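PDB 5DL8: benzoate transport porin BenP from Acinetobacter baumannii AB307-0294, which probably forms a channel that lets small solutes, probably including benzoate, cross the outer membrane. Local coordinates for residues Leu148-Trp153 with Glu173-Arg178. Numbering follows the deposited sequence.
Sequences LLTSYW and EKVSPR
The carbonyl oxygen of Trp-153 is gripped by two backbone N-H groups, both in the plane of its carbonyl: Glu-173 N stands 2.9 Å from Trp-153 O and Lys-174 N 3.2 Å from the same atom. Two consecutive residues thus face one, a classic beta bulge. Trp-153 returns the bond through its own N, 2.8 Å from Lys-174 O, but from above the plane of that carbonyl. Further along the antiparallel pair, Ser-176 N meets Ser-151 O at 2.9 Å, almost straight (171°), whereas the reciprocal bond from Ser-151 N to Ser-176 O is weak. Trp-153 and Lys-174 touch through their CB atoms, and their long ends then lead away. On the opposite face Tyr-152 and Val-175 lie side by side; beta-branched Val-175 sets CG2 anti to its backbone N, 3.6 Å from Tyr-152 CE1, and the methyl CG2 of Thr-150 reaches the same CG2 obliquely. Farther along the same face as Trp-153 and Lys-174, the two serines are buried, and their small size suits the place; their hydroxyls bond to Glu-132 (from Ser-151) and Asp-182 (from Ser-176). Past the end of strand 165-176 and ahead of strand 151-153, Arg-178 CB lies 3.3 Å from Leu-148 O, while its extended chain carries the guanidinium to a salt bridge with Asp-143, which probably offsets its buried charge. The arrangement is that of neighbouring antiparallel strands in a porin beta-barrel.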
loop_
_atom_site.group_PDB
_atom_site.type_symbol
_atom_site.label_atom_id
_atom_site.label_comp_id
_atom_site.label_asym_id
_atom_site.label_seq_id
_atom_site.Cartn_x
_atom_site.Cartn_y
_atom_site.Cartn_z
ATOM N N LEU A 148 2.995 -9.969 7.775
ATOM C CA LEU A 148 3.524 -8.737 8.501
ATOM C C LEU A 148 3.518 -7.472 7.542
ATOM O O LEU A 148 3.334 -7.626 6.304
ATOM C CB LEU A 148 4.848 -9.020 9.185
ATOM C CG LEU A 148 4.880 -10.273 10.108
ATOM C CD1 LEU A 148 6.202 -10.354 10.874
ATOM C CD2 LEU A 148 3.677 -10.166 11.072
ATOM N N LEU A 149 3.647 -6.284 8.120
ATOM C CA LEU A 149 3.436 -4.971 7.434
ATOM C C LEU A 149 4.786 -4.250 7.153
ATOM O O LEU A 149 5.771 -4.242 7.948
ATOM C CB LEU A 149 2.669 -4.073 8.343
ATOM C CG LEU A 149 1.141 -4.117 8.460
ATOM C CD1 LEU A 149 0.545 -5.467 8.334
ATOM C CD2 LEU A 149 0.604 -3.405 9.695
ATOM N N THR A 150 4.864 -3.702 5.963
ATOM C CA THR A 150 5.999 -2.860 5.510
ATOM C C THR A 150 6.079 -1.598 6.378
ATOM O O THR A 150 5.067 -0.995 6.730
ATOM C CB THR A 150 5.800 -2.529 4.013
ATOM O OG1 THR A 150 5.596 -3.775 3.353
ATOM C CG2 THR A 150 6.998 -1.746 3.305
ATOM N N SER A 151 7.270 -1.258 6.810
ATOM C CA SER A 151 7.578 0.060 7.345
ATOM C C SER A 151 8.914 0.539 6.775
ATOM O O SER A 151 9.554 -0.204 5.972
ATOM C CB SER A 151 7.587 -0.035 8.857
ATOM O OG SER A 151 8.686 -0.811 9.341
ATOM N N TYR A 152 9.364 1.741 7.215
ATOM C CA TYR A 152 10.472 2.510 6.585
ATOM C C TYR A 152 11.400 3.118 7.661
ATOM O O TYR A 152 11.026 3.243 8.848
ATOM C CB TYR A 152 9.808 3.655 5.737
ATOM C CG TYR A 152 8.964 3.120 4.645
ATOM C CD1 TYR A 152 9.505 2.643 3.511
ATOM C CD2 TYR A 152 7.607 2.922 4.834
ATOM C CE1 TYR A 152 8.698 2.076 2.481
ATOM C CE2 TYR A 152 6.824 2.374 3.840
ATOM C CZ TYR A 152 7.366 1.945 2.689
ATOM O OH TYR A 152 6.503 1.386 1.752
ATOM N N TRP A 153 12.616 3.462 7.307
ATOM C CA TRP A 153 13.442 4.069 8.300
ATOM C C TRP A 153 13.982 5.366 7.722
ATOM O O TRP A 153 14.540 5.356 6.607
ATOM C CB TRP A 153 14.590 3.146 8.623
ATOM C CG TRP A 153 15.522 3.535 9.779
ATOM C CD1 TRP A 153 16.812 4.138 9.694
ATOM C CD2 TRP A 153 15.317 3.241 11.151
ATOM N NE1 TRP A 153 17.356 4.230 10.955
ATOM C CE2 TRP A 153 16.451 3.706 11.862
ATOM C CE3 TRP A 153 14.275 2.615 11.864
ATOM C CZ2 TRP A 153 16.554 3.577 13.261
ATOM C CZ3 TRP A 153 14.394 2.490 13.250
ATOM C CH2 TRP A 153 15.522 2.974 13.921
ATOM N N GLU A 173 15.871 6.366 4.211
ATOM C CA GLU A 173 17.062 5.645 3.855
ATOM C C GLU A 173 16.860 4.189 3.607
ATOM O O GLU A 173 17.618 3.609 2.854
ATOM C CB GLU A 173 18.157 5.922 4.894
ATOM C CG GLU A 173 18.675 7.395 4.710
ATOM C CD GLU A 173 19.927 7.869 5.511
ATOM O OE1 GLU A 173 20.393 7.119 6.367
ATOM O OE2 GLU A 173 20.444 9.041 5.259
ATOM N N LYS A 174 15.873 3.572 4.283
ATOM C CA LYS A 174 15.708 2.169 4.301
ATOM C C LYS A 174 14.231 1.785 4.339
ATOM O O LYS A 174 13.399 2.532 4.821
ATOM C CB LYS A 174 16.400 1.551 5.529
ATOM C CG LYS A 174 17.875 1.870 5.856
ATOM C CD LYS A 174 18.806 0.947 5.148
ATOM C CE LYS A 174 20.134 0.743 5.861
ATOM N NZ LYS A 174 20.806 2.019 6.148
ATOM N N VAL A 175 13.977 0.578 3.855
ATOM C CA VAL A 175 12.655 -0.034 3.815
ATOM C C VAL A 175 12.778 -1.434 4.434
ATOM O O VAL A 175 13.794 -2.146 4.243
ATOM C CB VAL A 175 12.051 -0.141 2.363
ATOM C CG1 VAL A 175 12.994 -0.867 1.404
ATOM C CG2 VAL A 175 10.734 -0.913 2.403
ATOM N N SER A 176 11.779 -1.841 5.182
ATOM C CA SER A 176 11.687 -3.288 5.633
ATOM C C SER A 176 10.484 -3.867 5.015
ATOM O O SER A 176 9.361 -3.634 5.497
ATOM C CB SER A 176 11.498 -3.386 7.130
ATOM O OG SER A 176 11.683 -4.740 7.583
ATOM N N PRO A 177 10.647 -4.526 3.898
ATOM C CA PRO A 177 9.454 -5.075 3.201
ATOM C C PRO A 177 8.541 -6.041 4.022
ATOM O O PRO A 177 8.979 -6.593 5.017
ATOM C CB PRO A 177 10.077 -5.801 1.961
ATOM C CG PRO A 177 11.302 -5.050 1.701
ATOM C CD PRO A 177 11.857 -4.746 3.093
ATOM N N ARG A 178 7.287 -6.192 3.588
ATOM C CA ARG A 178 6.301 -6.987 4.283
ATOM C C ARG A 178 6.832 -8.465 4.603
ATOM O O ARG A 178 6.545 -8.978 5.632
ATOM C CB ARG A 178 5.003 -7.034 3.487
ATOM C CG ARG A 178 5.075 -7.917 2.270
ATOM C CD ARG A 178 3.941 -7.689 1.335
ATOM N NE ARG A 178 3.964 -8.616 0.179
ATOM C CZ ARG A 178 3.295 -8.398 -0.989
ATOM N NH1 ARG A 178 2.617 -7.187 -1.177
ATOM N NH2 ARG A 178 3.330 -9.332 -1.995
#